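Local atomic coordinates of twin-arginine translocation pathway signal (Rhodoferax ferrireducens, PDB entry 5IM2), a protein that probably serves as the extracytoplasmic solute-binding component of a TRAP transporter and here holds a copurified benzoate in its ligand pocket. Residues N62-Q65 and N66-V70; K77-G80 and G81-F85; G94-P97 and A98-Y101; M134-A138 and E139-R143; L279-I282 and I283-S287. One frame throughout, in Å; residues are numbered along the deposited sequence.

Contact 1. Residues N62-Q65 and N66-V70; sequences NVWQ and NMHKV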
loop_
_atom_site.group_PDB
_atom_site.type_symbol
_atom_site.label_atom_id
_atom_site.label_comp_id
_atom_site.label_asym_id
_atom_site.label_seq_id
_atom_site.Cartn_x
_atom_site.Cartn_y
_atom_site.Cartn_z
ATOM N N ASN A 62 7.126 -11.170 -3.124
ATOM C CA ASN A 62 5.871 -11.419 -3.829
ATOM C C ASN A 62 5.561 -10.296 -4.814
ATOM O O ASN A 62 5.156 -10.550 -5.947
ATOM C CB ASN A 62 4.725 -11.574 -2.807
ATOM C CG ASN A 62 3.352 -11.623 -3.454
ATOM O OD1 ASN A 62 3.114 -12.413 -4.376
ATOM N ND2 ASN A 62 2.426 -10.804 -2.949
ATOM N N VAL A 63 5.724 -9.040 -4.405
ATOM C CA VAL A 63 5.430 -7.931 -5.317
ATOM C C VAL A 63 6.311 -7.979 -6.558
ATOM O O VAL A 63 5.820 -7.893 -7.691
ATOM C CB VAL A 63 5.570 -6.578 -4.613
ATOM C CG1 VAL A 63 5.472 -5.479 -5.642
ATOM C CG2 VAL A 63 4.489 -6.413 -3.572
ATOM N N TRP A 64 7.637 -8.020 -6.379
ATOM C CA TRP A 64 8.495 -7.989 -7.558
ATOM C C TRP A 64 8.196 -9.163 -8.476
ATOM O O TRP A 64 8.035 -8.988 -9.690
ATOM C CB TRP A 64 9.961 -7.989 -7.147
ATOM C CG TRP A 64 10.947 -7.856 -8.291
ATOM C CD1 TRP A 64 11.745 -8.835 -8.787
ATOM C CD2 TRP A 64 11.300 -6.657 -9.002
ATOM N NE1 TRP A 64 12.535 -8.341 -9.786
ATOM C CE2 TRP A 64 12.285 -7.003 -9.934
ATOM C CE3 TRP A 64 10.861 -5.330 -8.947
ATOM C CZ2 TRP A 64 12.852 -6.077 -10.809
ATOM C CZ3 TRP A 64 11.429 -4.412 -9.814
ATOM C CH2 TRP A 64 12.408 -4.784 -10.726
ATOM N N GLN A 65 8.127 -10.375 -7.908
ATOM C CA GLN A 65 8.038 -11.588 -8.714
ATOM C C GLN A 65 6.673 -11.728 -9.374
ATOM O O GLN A 65 6.578 -12.141 -10.540
ATOM C CB GLN A 65 8.327 -12.822 -7.850
ATOM C CG GLN A 65 9.724 -12.928 -7.299
ATOM C CD GLN A 65 10.740 -13.257 -8.345
ATOM O OE1 GLN A 65 10.439 -13.948 -9.317
ATOM N NE2 GLN A 65 11.969 -12.759 -8.162
ATOM N N ASN A 66 5.599 -11.410 -8.650
ATOM C CA ASN A 66 4.255 -11.733 -9.118
ATOM C C ASN A 66 3.435 -10.538 -9.544
ATOM O O ASN A 66 2.343 -10.733 -10.104
ATOM C CB ASN A 66 3.484 -12.473 -8.020
ATOM C CG ASN A 66 4.126 -13.776 -7.657
ATOM O OD1 ASN A 66 4.565 -14.537 -8.539
ATOM N ND2 ASN A 66 4.216 -14.047 -6.366
ATOM N N MET A 67 3.920 -9.320 -9.307
ATOM C CA MET A 67 3.248 -8.119 -9.789
ATOM C C MET A 67 4.114 -7.346 -10.764
ATOM O O MET A 67 3.747 -7.218 -11.938
ATOM C CB MET A 67 2.841 -7.233 -8.597
ATOM C CG MET A 67 1.840 -7.941 -7.719
ATOM S SD MET A 67 1.672 -7.265 -6.056
ATOM C CE MET A 67 1.271 -5.579 -6.439
ATOM N N HIS A 68 5.290 -6.882 -10.330
ATOM C CA HIS A 68 6.130 -6.044 -11.180
ATOM C C HIS A 68 6.656 -6.786 -12.406
ATOM O O HIS A 68 6.484 -6.317 -13.534
ATOM C CB HIS A 68 7.268 -5.480 -10.358
ATOM C CG HIS A 68 6.781 -4.509 -9.341
ATOM N ND1 HIS A 68 7.611 -3.869 -8.442
ATOM C CD2 HIS A 68 5.529 -4.054 -9.103
ATOM C CE1 HIS A 68 6.880 -3.077 -7.676
ATOM N NE2 HIS A 68 5.619 -3.160 -8.065
ATOM N N LYS A 69 7.323 -7.932 -12.212
ATOM C CA LYS A 69 7.845 -8.685 -13.354
ATOM C C LYS A 69 6.729 -9.153 -14.266
ATOM O O LYS A 69 6.886 -9.182 -15.494
ATOM C CB LYS A 69 8.664 -9.886 -12.884
ATOM C CG LYS A 69 10.055 -9.489 -12.362
ATOM C CD LYS A 69 10.858 -10.687 -11.924
ATOM C CE LYS A 69 11.279 -11.538 -13.079
ATOM N NZ LYS A 69 12.304 -12.519 -12.627
ATOM N N VAL A 70 5.607 -9.538 -13.687
ATOM C CA VAL A 70 4.484 -10.003 -14.484
ATOM C C VAL A 70 3.924 -8.873 -15.340
ATOM O O VAL A 70 3.619 -9.064 -16.523
ATOM C CB VAL A 70 3.425 -10.616 -13.557
ATOM C CG1 VAL A 70 2.165 -10.942 -14.313
ATOM C CG2 VAL A 70 3.990 -11.867 -12.901
HETATM O O HOH W 1 14.527 -10.442 -11.136
HETATM O O HOH W 2 14.008 -13.006 -10.294
#
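Trp-64 and Lys-69 meet because their first torsions swing the two chains together: CG of Trp-64 lies anti to the backbone N (chi1 -176°), while that of Lys-69 stands beside its own N and the chain bends at chi3. CG of Lys-69 thereby sits over one face of the indole, 4.0 Å from the centroid of the five-membered ring, a CH-pi contact, and CD rests 3.6 Å from NE1 of Trp-64. Beyond the ring, one water accepts from NE1 and, weakly, from NZ of Lys-69; a second joins NZ to NE2 of Gln-65, whose main partner is the carbonyl of Pro-59. On the next flank CG1 of Val-63 covers a face of the His-68 imidazole, 3.5 Å from its centroid, and CE3 of Trp-64 comes to the imidazole edge, the two rings at 79°. Without the indole, as with an alanine, the lysine methylenes would probably lose their aromatic floor and the chain turn more freely. The widened pi-type turn makes O of Val-63 accept from two amides, Met-67 N and His-68 N, each at 2.9 Å. Near the helix start, ND2 of Asn-66 gives OD1 of Asn-62 an in-plane bond of 2.8 Å, nearly straight at 173°. Helix 62-78 lies between strand 49-55, where Phe-53 and Thr-55 meet Trp-64, and helix 289-301, which Val-63 and Met-67 touch beside the benzoate pocket.

Contact 2. Residues K77-G80 and G81-F85; sequences KESG and GRIQF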
loop_
_atom_site.group_PDB
_atom_site.type_symbol
_atom_site.label_atom_id
_atom_site.label_comp_id
_atom_site.label_asym_id
_atom_site.label_seq_id
_atom_site.Cartn_x
_atom_site.Cartn_y
_atom_site.Cartn_z
ATOM N N LYS A 77 5.399 -8.580 -23.922
ATOM C CA LYS A 77 4.869 -9.618 -24.816
ATOM C C LYS A 77 3.783 -9.063 -25.726
ATOM O O LYS A 77 3.774 -9.329 -26.935
ATOM C CB LYS A 77 4.335 -10.784 -23.982
ATOM C CG LYS A 77 3.315 -11.669 -24.696
ATOM C CD LYS A 77 2.744 -12.721 -23.760
ATOM C CE LYS A 77 3.250 -14.113 -24.112
ATOM N NZ LYS A 77 2.733 -14.569 -25.428
ATOM N N GLU A 78 2.861 -8.276 -25.165
ATOM C CA GLU A 78 1.773 -7.715 -25.954
ATOM C C GLU A 78 2.283 -6.730 -27.006
ATOM O O GLU A 78 1.619 -6.526 -28.036
ATOM C CB GLU A 78 0.763 -7.055 -25.006
ATOM C CG GLU A 78 -0.557 -6.660 -25.654
ATOM C CD GLU A 78 -1.493 -5.895 -24.704
ATOM O OE1 GLU A 78 -1.411 -6.113 -23.466
ATOM O OE2 GLU A 78 -2.311 -5.082 -25.208
ATOM N N SER A 79 3.459 -6.144 -26.791
ATOM C CA SER A 79 4.063 -5.244 -27.765
ATOM C C SER A 79 4.976 -5.967 -28.747
ATOM O O SER A 79 5.658 -5.314 -29.536
ATOM C CB SER A 79 4.843 -4.133 -27.041
ATOM O OG SER A 79 6.043 -4.626 -26.454
ATOM N N GLY A 80 4.992 -7.297 -28.727
ATOM C CA GLY A 80 5.908 -8.031 -29.581
ATOM C C GLY A 80 7.355 -7.674 -29.337
ATOM O O GLY A 80 8.175 -7.713 -30.270
ATOM N N GLY A 81 7.686 -7.311 -28.103
ATOM C CA GLY A 81 9.037 -6.967 -27.726
ATOM C C GLY A 81 9.446 -5.551 -28.053
ATOM O O GLY A 81 10.613 -5.192 -27.829
ATOM N N ARG A 82 8.537 -4.729 -28.581
ATOM C CA ARG A 82 8.936 -3.373 -28.931
ATOM C C ARG A 82 9.096 -2.503 -27.702
ATOM O O ARG A 82 9.820 -1.503 -27.755
ATOM C CB ARG A 82 7.935 -2.742 -29.883
ATOM C CG ARG A 82 7.800 -3.518 -31.163
ATOM C CD ARG A 82 7.562 -2.636 -32.352
ATOM N NE ARG A 82 6.392 -1.775 -32.236
ATOM C CZ ARG A 82 5.134 -2.203 -32.224
ATOM N NH1 ARG A 82 4.853 -3.496 -32.283
ATOM N NH2 ARG A 82 4.148 -1.327 -32.138
ATOM N N ILE A 83 8.431 -2.851 -26.604
ATOM C CA ILE A 83 8.628 -2.171 -25.328
ATOM C C ILE A 83 9.477 -3.071 -24.440
ATOM O O ILE A 83 9.070 -4.188 -24.095
ATOM C CB ILE A 83 7.303 -1.830 -24.638
ATOM C CG1 ILE A 83 6.372 -1.024 -25.552
ATOM C CG2 ILE A 83 7.601 -1.049 -23.345
ATOM C CD1 ILE A 83 4.980 -0.781 -24.937
ATOM N N GLN A 84 10.653 -2.582 -24.063
ATOM C CA GLN A 84 11.560 -3.303 -23.190
ATOM C C GLN A 84 11.787 -2.477 -21.931
ATOM O O GLN A 84 11.633 -1.257 -21.940
ATOM C CB GLN A 84 12.901 -3.581 -23.866
ATOM C CG GLN A 84 12.800 -4.512 -25.083
ATOM C CD GLN A 84 12.241 -5.875 -24.722
ATOM O OE1 GLN A 84 12.501 -6.400 -23.638
ATOM N NE2 GLN A 84 11.458 -6.450 -25.628
ATOM N N PHE A 85 12.157 -3.145 -20.849
ATOM C CA PHE A 85 12.376 -2.466 -19.580
ATOM C C PHE A 85 13.780 -2.712 -19.059
ATOM O O PHE A 85 14.299 -3.831 -19.142
ATOM C CB PHE A 85 11.402 -2.937 -18.554
ATOM C CG PHE A 85 9.974 -2.600 -18.878
ATOM C CD1 PHE A 85 9.198 -3.463 -19.649
ATOM C CD2 PHE A 85 9.408 -1.429 -18.405
ATOM C CE1 PHE A 85 7.900 -3.170 -19.939
ATOM C CE2 PHE A 85 8.091 -1.115 -18.702
ATOM C CZ PHE A 85 7.335 -1.991 -19.468
#
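The guanidinium of Arg-82 is one of two flat groups here, and O of Ser-79 approaches it obliquely. That oxygen lies 3.2 Å from CG of Arg-82, whose chain bends at chi2 and chi3; the charged end finds its salt bridge with Asp-278. The amide of Gln-84 is the other flat group: NE2 gives a 2.7 Å bond to O of Gly-81, which lies close to the amide plane. The chain reverses just before Arg-82. Gly-80 is the C-prime residue of a Schellman motif that ends helix 62-78, and the type I' turn from Ser-79 to Arg-82 overlaps it, with Gly-80 and Gly-81, both at positive phi, at its corners and Arg-82 N to Ser-79 O closing it at 3.1 Å. This is the link from helix to strand 83-88 in a beta-alpha-beta unit. With OG of Ser-79 set between its backbone N and carbonyl carbon (chi1 72°), it accepts from N of Ile-83 at 3.0 Å and also bonds back to the helix at Ser-76. CB of Ser-79 packs 3.8 Å from CG1 of Ile-83, and both side chains touch Leu-279 of helix 277-285.

Contact 3. Residues G94-P97 and A98-Y101; sequences GGSP and AQLY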
loop_
_atom_site.group_PDB
_atom_site.type_symbol
_atom_site.label_atom_id
_atom_site.label_comp_id
_atom_site.label_asym_id
_atom_site.label_seq_id
_atom_site.Cartn_x
_atom_site.Cartn_y
_atom_site.Cartn_z
ATOM N N GLY A 94 19.447 4.453 -6.476
ATOM C CA GLY A 94 19.741 5.495 -5.519
ATOM C C GLY A 94 18.487 6.180 -4.997
ATOM O O GLY A 94 17.438 6.218 -5.642
ATOM N N GLY A 95 18.624 6.748 -3.809
ATOM C CA GLY A 95 17.566 7.523 -3.199
ATOM C C GLY A 95 16.792 6.735 -2.167
ATOM O O GLY A 95 16.908 5.515 -2.032
ATOM N N SER A 96 15.953 7.478 -1.432
ATOM C CA SER A 96 15.009 6.919 -0.476
ATOM C C SER A 96 13.711 6.523 -1.167
ATOM O O SER A 96 13.346 7.070 -2.214
ATOM C CB SER A 96 14.678 7.949 0.598
ATOM O OG SER A 96 13.859 8.948 0.015
ATOM N N PRO A 97 12.932 5.618 -0.583
ATOM C CA PRO A 97 11.644 5.299 -1.215
ATOM C C PRO A 97 10.729 6.504 -1.378
ATOM O O PRO A 97 9.981 6.585 -2.366
ATOM C CB PRO A 97 11.048 4.236 -0.275
ATOM C CG PRO A 97 12.273 3.575 0.342
ATOM C CD PRO A 97 13.261 4.693 0.522
ATOM N N ALA A 98 10.766 7.449 -0.431
ATOM C CA ALA A 98 9.970 8.659 -0.544
ATOM C C ALA A 98 10.270 9.449 -1.808
ATOM O O ALA A 98 9.430 10.254 -2.234
ATOM C CB ALA A 98 10.213 9.544 0.669
ATOM N N GLN A 99 11.452 9.274 -2.398
ATOM C CA GLN A 99 11.861 10.008 -3.596
ATOM C C GLN A 99 11.414 9.364 -4.910
ATOM O O GLN A 99 11.583 9.987 -5.965
ATOM C CB GLN A 99 13.385 10.193 -3.578
ATOM C CG GLN A 99 13.862 11.152 -2.431
ATOM C CD GLN A 99 15.311 10.889 -1.952
ATOM O OE1 GLN A 99 16.106 10.247 -2.641
ATOM N NE2 GLN A 99 15.648 11.399 -0.762
ATOM N N LEU A 100 10.822 8.162 -4.877
ATOM C CA LEU A 100 10.466 7.461 -6.118
ATOM C C LEU A 100 9.547 8.293 -6.991
ATOM O O LEU A 100 9.799 8.468 -8.194
ATOM C CB LEU A 100 9.825 6.108 -5.804
ATOM C CG LEU A 100 10.828 5.004 -5.456
ATOM C CD1 LEU A 100 10.107 3.845 -4.799
ATOM C CD2 LEU A 100 11.670 4.515 -6.645
ATOM N N TYR A 101 8.478 8.837 -6.403
ATOM C CA TYR A 101 7.506 9.575 -7.209
ATOM C C TYR A 101 8.178 10.707 -7.985
ATOM O O TYR A 101 8.002 10.822 -9.200
ATOM C CB TYR A 101 6.366 10.092 -6.325
ATOM C CG TYR A 101 5.237 10.682 -7.116
ATOM C CD1 TYR A 101 4.214 9.875 -7.610
ATOM C CD2 TYR A 101 5.217 12.041 -7.418
ATOM C CE1 TYR A 101 3.196 10.417 -8.363
ATOM C CE2 TYR A 101 4.202 12.593 -8.165
ATOM C CZ TYR A 101 3.191 11.770 -8.633
ATOM O OH TYR A 101 2.182 12.344 -9.390
HETATM O O HOH W 3 7.748 7.807 -3.530
#
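Ser-96 and Gln-99 meet on the exposed side of this turn, yet they are closely set. The glutamine side chain, extended beyond CG, folds back along the serine until its OE1 accepts from N of Ser-96 at 3.0 Å; the N-H comes from well above the carbonyl plane of the amide, 75° out of it. The same oxygen lies 3.1 Å from CA of Gly-95, close enough that a side chain at that position would run into it. OG of Ser-96, placed between its backbone N and carbonyl carbon (chi1 72°), lies 3.1 Å from NE2 of Gln-99, at an angle too poor for a hydrogen bond. Two backbone bonds wind the chain toward helix 100-106: Gln-99 N to Ser-96 O at 2.9 Å, and Leu-100 N to Pro-97 O at 3.1 Å with a straighter 169°. Both span three residues, so the chain enters the helix after strand 83-88 through a tight turn. Against the exposed Gln-99 side stands the buried one, made by Pro-97 and Leu-100: CD1 of Leu-100 lies 3.7 Å from O of Pro-97, Leu-100 also packs on Phe-56, and Pro-97 on Tyr-118, both residues of the benzoate pocket. A water donates to O of Pro-97 at 2.8 Å and accepts from N of Tyr-101, bridging the turn to the helix.

Contact 4. Residues M134-A138 and E139-R143; sequences MMTNA and EATSR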
loop_
_atom_site.group_PDB
_atom_site.type_symbol
_atom_site.label_atom_id
_atom_site.label_comp_id
_atom_site.label_asym_id
_atom_site.label_seq_id
_atom_site.Cartn_x
_atom_site.Cartn_y
_atom_site.Cartn_z
ATOM N N MET A 134 -11.775 0.596 6.476
ATOM C CA MET A 134 -12.321 1.011 5.177
ATOM C C MET A 134 -12.422 -0.132 4.174
ATOM O O MET A 134 -13.409 -0.212 3.426
ATOM C CB MET A 134 -11.468 2.118 4.557
ATOM C CG MET A 134 -11.524 3.447 5.241
ATOM S SD MET A 134 -13.130 4.253 5.043
ATOM C CE MET A 134 -13.126 4.573 3.314
ATOM N N MET A 135 -11.445 -1.023 4.146
ATOM C CA MET A 135 -11.333 -1.981 3.049
ATOM C C MET A 135 -12.214 -3.197 3.262
ATOM O O MET A 135 -12.397 -3.679 4.373
ATOM C CB MET A 135 -9.876 -2.427 2.900
ATOM C CG MET A 135 -9.666 -3.550 1.900
ATOM S SD MET A 135 -7.950 -4.070 1.712
ATOM C CE MET A 135 -7.511 -4.224 3.360
ATOM N N THR A 136 -12.734 -3.724 2.153
ATOM C CA THR A 136 -13.338 -5.046 2.143
ATOM C C THR A 136 -12.250 -6.060 1.757
ATOM O O THR A 136 -11.600 -6.640 2.639
ATOM C CB THR A 136 -14.521 -5.078 1.185
ATOM O OG1 THR A 136 -14.108 -4.597 -0.088
ATOM C CG2 THR A 136 -15.624 -4.177 1.669
ATOM N N ASN A 137 -12.002 -6.237 0.457
ATOM C CA ASN A 137 -10.829 -6.970 -0.028
ATOM C C ASN A 137 -9.991 -6.066 -0.931
ATOM O O ASN A 137 -10.455 -5.025 -1.402
ATOM C CB ASN A 137 -11.253 -8.242 -0.769
ATOM C CG ASN A 137 -12.057 -7.953 -1.980
ATOM O OD1 ASN A 137 -11.502 -7.590 -2.985
ATOM N ND2 ASN A 137 -13.392 -8.119 -1.901
ATOM N N ALA A 138 -8.726 -6.434 -1.139
ATOM C CA ALA A 138 -7.815 -5.548 -1.867
ATOM C C ALA A 138 -8.228 -5.336 -3.322
ATOM O O ALA A 138 -8.053 -4.237 -3.853
ATOM C CB ALA A 138 -6.388 -6.080 -1.791
ATOM N N GLU A 139 -8.737 -6.374 -4.002
ATOM C CA GLU A 139 -9.150 -6.187 -5.393
ATOM C C GLU A 139 -10.250 -5.135 -5.490
ATOM O O GLU A 139 -10.144 -4.174 -6.258
ATOM C CB GLU A 139 -9.625 -7.501 -6.018
ATOM C CG GLU A 139 -10.041 -7.356 -7.459
ATOM C CD GLU A 139 -10.638 -8.635 -8.005
ATOM O OE1 GLU A 139 -10.717 -9.637 -7.242
ATOM O OE2 GLU A 139 -11.068 -8.619 -9.185
ATOM N N ALA A 140 -11.312 -5.309 -4.715
ATOM C CA ALA A 140 -12.426 -4.359 -4.746
ATOM C C ALA A 140 -11.990 -2.961 -4.332
ATOM O O ALA A 140 -12.328 -1.967 -4.997
ATOM C CB ALA A 140 -13.552 -4.893 -3.857
ATOM N N THR A 141 -11.228 -2.862 -3.242
ATOM C CA THR A 141 -10.798 -1.561 -2.734
ATOM C C THR A 141 -9.817 -0.878 -3.681
ATOM O O THR A 141 -9.790 0.360 -3.772
ATOM C CB THR A 141 -10.216 -1.751 -1.335
ATOM O OG1 THR A 141 -11.194 -2.440 -0.538
ATOM C CG2 THR A 141 -9.919 -0.426 -0.669
ATOM N N SER A 142 -8.958 -1.664 -4.357
ATOM C CA SER A 142 -8.107 -1.099 -5.398
ATOM C C SER A 142 -8.921 -0.520 -6.547
ATOM O O SER A 142 -8.572 0.527 -7.096
ATOM C CB SER A 142 -7.163 -2.171 -5.953
ATOM O OG SER A 142 -6.226 -2.585 -4.960
ATOM N N ARG A 143 -9.955 -1.237 -6.993
ATOM C CA ARG A 143 -10.792 -0.699 -8.060
ATOM C C ARG A 143 -11.433 0.605 -7.616
ATOM O O ARG A 143 -11.501 1.571 -8.380
ATOM C CB ARG A 143 -11.865 -1.709 -8.443
ATOM C CG ARG A 143 -11.331 -2.915 -9.126
ATOM C CD ARG A 143 -12.393 -4.032 -9.233
ATOM N NE ARG A 143 -13.547 -3.641 -10.033
ATOM C CZ ARG A 143 -13.702 -3.909 -11.321
ATOM N NH1 ARG A 143 -12.773 -4.575 -11.988
ATOM N NH2 ARG A 143 -14.800 -3.486 -11.952
HETATM O O HOH W 4 -10.637 -10.549 -4.448
#
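Asn-137 reaches across to Ala-140, and its side chain is worth following outward. CB leaves with CG set between the backbone N and the carbonyl carbon (chi1 63°), which folds the amide back over the start of the helix. CG stands 3.9 Å from CB of Ala-140. At the tip the two branches part: OD1 accepts from N of Ala-140 at 2.9 Å, almost straight at 178°, although the N-H arrives from above the carbonyl plane of the amide. ND2 passes 3.8 Å from CB of Ala-140 and is bonded to O of Ala-368, so both ends of the amide are held. Were a leucine here, N of Ala-140 would probably be left without its capping acceptor and O of Ala-368 without this donor.

The backbone oxygen of Asn-137 is gripped twice by Thr-141, through its N and through OG1 at 2.8 Å. That hydroxyl also accepts a weak bond from N of Thr-136, and the Met-135 side chain crosses that of Thr-141 at about a right angle, its CG 3.1 Å from OG1. O of Ala-138 takes OG of Ser-142 at 2.7 Å and its N at 2.8 Å, from opposite faces of the carbonyl plane; OG is also bonded to N of Val-167 on strand 161-167. The carboxylate of Glu-139 makes a salt bridge, through OE1, with Arg-297 of helix 289-301. With its side chain accepting from the N-H three residues on, Asn-137 is an N-cap, opening helix 138-152 after the loop from strand 111-114.

Contact 5. Residues L279-I282 and I283-S287; sequences LRKI and IDNNS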
loop_
_atom_site.group_PDB
_atom_site.type_symbol
_atom_site.label_atom_id
_atom_site.label_comp_id
_atom_site.label_asym_id
_atom_site.label_seq_id
_atom_site.Cartn_x
_atom_site.Cartn_y
_atom_site.Cartn_z
ATOM N N LEU A 279 2.251 1.892 -29.225
ATOM C CA LEU A 279 2.801 1.431 -27.956
ATOM C C LEU A 279 2.139 2.111 -26.764
ATOM O O LEU A 279 1.938 1.471 -25.730
ATOM C CB LEU A 279 4.318 1.661 -27.936
ATOM C CG LEU A 279 5.096 0.926 -29.034
ATOM C CD1 LEU A 279 6.590 1.154 -28.828
ATOM C CD2 LEU A 279 4.774 -0.559 -29.019
ATOM N N ARG A 280 1.758 3.378 -26.907
ATOM C CA ARG A 280 0.945 4.016 -25.885
ATOM C C ARG A 280 -0.338 3.226 -25.656
ATOM O O ARG A 280 -0.761 3.038 -24.513
ATOM C CB ARG A 280 0.653 5.466 -26.278
ATOM C CG ARG A 280 -0.201 6.239 -25.251
ATOM C CD ARG A 280 -0.021 7.758 -25.323
ATOM N NE ARG A 280 -0.180 8.256 -26.689
ATOM C CZ ARG A 280 0.809 8.684 -27.470
ATOM N NH1 ARG A 280 2.066 8.714 -27.034
ATOM N NH2 ARG A 280 0.534 9.095 -28.706
ATOM N N LYS A 281 -0.954 2.716 -26.726
ATOM C CA LYS A 281 -2.181 1.942 -26.546
ATOM C C LYS A 281 -1.928 0.691 -25.715
ATOM O O LYS A 281 -2.762 0.309 -24.887
ATOM C CB LYS A 281 -2.771 1.563 -27.903
ATOM C CG LYS A 281 -4.049 0.745 -27.806
ATOM C CD LYS A 281 -4.672 0.490 -29.165
ATOM C CE LYS A 281 -6.161 0.193 -29.046
ATOM N NZ LYS A 281 -6.875 0.502 -30.318
ATOM N N ILE A 282 -0.772 0.049 -25.907
ATOM C CA ILE A 282 -0.419 -1.122 -25.107
ATOM C C ILE A 282 -0.289 -0.732 -23.645
ATOM O O ILE A 282 -0.788 -1.420 -22.745
ATOM C CB ILE A 282 0.883 -1.771 -25.623
ATOM C CG1 ILE A 282 0.747 -2.206 -27.087
ATOM C CG2 ILE A 282 1.282 -2.963 -24.739
ATOM C CD1 ILE A 282 -0.221 -3.319 -27.295
ATOM N N ILE A 283 0.405 0.371 -23.378
ATOM C CA ILE A 283 0.483 0.872 -22.009
ATOM C C ILE A 283 -0.922 1.123 -21.457
ATOM O O ILE A 283 -1.245 0.713 -20.331
ATOM C CB ILE A 283 1.360 2.140 -21.950
ATOM C CG1 ILE A 283 2.829 1.806 -22.217
ATOM C CG2 ILE A 283 1.278 2.821 -20.592
ATOM C CD1 ILE A 283 3.497 0.918 -21.186
ATOM N N ASP A 284 -1.784 1.793 -22.244
ATOM C CA ASP A 284 -3.145 2.096 -21.781
ATOM C C ASP A 284 -3.940 0.822 -21.491
ATOM O O ASP A 284 -4.709 0.763 -20.520
ATOM C CB ASP A 284 -3.892 2.936 -22.813
ATOM C CG ASP A 284 -3.406 4.352 -22.892
ATOM O OD1 ASP A 284 -2.684 4.805 -21.976
ATOM O OD2 ASP A 284 -3.783 5.023 -23.876
ATOM N N ASN A 285 -3.769 -0.205 -22.323
ATOM C CA ASN A 285 -4.449 -1.480 -22.123
ATOM C C ASN A 285 -4.048 -2.136 -20.804
ATOM O O ASN A 285 -4.785 -2.980 -20.271
ATOM C CB ASN A 285 -4.109 -2.445 -23.268
ATOM C CG ASN A 285 -4.730 -2.067 -24.604
ATOM O OD1 ASN A 285 -5.646 -1.247 -24.701
ATOM N ND2 ASN A 285 -4.243 -2.715 -25.652
ATOM N N ASN A 286 -2.885 -1.774 -20.284
ATOM C CA ASN A 286 -2.348 -2.309 -19.047
ATOM C C ASN A 286 -2.326 -1.243 -17.963
ATOM O O ASN A 286 -1.475 -1.259 -17.078
ATOM C CB ASN A 286 -0.964 -2.884 -19.311
ATOM C CG ASN A 286 -1.046 -4.162 -20.102
ATOM O OD1 ASN A 286 -1.356 -5.219 -19.546
ATOM N ND2 ASN A 286 -0.846 -4.067 -21.421
ATOM N N SER A 287 -3.268 -0.315 -18.049
ATOM C CA SER A 287 -3.494 0.728 -17.065
ATOM C C SER A 287 -4.970 0.750 -16.726
ATOM O O SER A 287 -5.814 0.264 -17.483
ATOM C CB SER A 287 -3.107 2.127 -17.580
ATOM O OG SER A 287 -1.819 2.160 -18.156
#
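Ile-282 and Asn-286 lie side by side and point the same way, with CG2 of the isoleucine 4.1 Å from ND2 of the asparagine. With CG beside the backbone N (chi1 -72°), the Asn-286 amide turns back so that ND2 donates to O of Ile-282 at 3.0 Å, and this oxygen lies close to the amide plane, 12° out of it. ND2 also bonds to OE1 of Glu-78. N of Asn-286 makes a weaker bond to the same carbonyl oxygen of Ile-282, at 3.3 Å.

Arg-280 and Asp-284 also run alongside one another, but their planes are 56° apart and the charged groups do not meet: CG of Arg-280 comes 4.0 Å from OD2 of Asp-284. Each looks to Tyr-272 instead, the arginine to its carbonyl and the aspartate to its hydroxyl. Lys-281 and Asn-285 cross more obliquely, CG of the lysine 4.0 Å from OD1 of the asparagine, whose ND2 turns to the other carboxylate oxygen of Glu-78.

These pairs sit four residues apart along the last turns of helix 277-285, where N of Ile-283, Asp-284 and Asn-285 still bond to the carbonyls four residues back. Past these bonds the pattern changes: O of Ile-283 accepts from N of Asn-286 at 3.0 Å, three residues on, and from OG of Ser-287 at 2.7 Å, the two donors reaching it from opposite faces of the carbonyl plane. CG1 of Ile-283 lies 3.6 Å from O of Leu-279, and the Ile-283 side chain is buried against Val-75 of helix 62-78 and Leu-163 of strand 161-167.

Contacts 1 and 2 share helix 62-78, one near its start beside the ligand pocket and one at its far end, with centres about 17 Å apart. Contact 5 comes up against contact 2, the centres about 11 Å apart, where the side-chain amides of Asn-285 and Asn-286 probably bond to the carboxylate of Glu-78. Contact 4 is the most buried; contacts 1, 2, 3 and 5 are only partly so. Contact 1 adds aromatic CH-pi packing to its polar bonds, while the others rely mainly on polar groups at helix termini: contacts 3 and 4 at helix starts on opposite sides of the chain's centre, contacts 2 and 5 where helices finish.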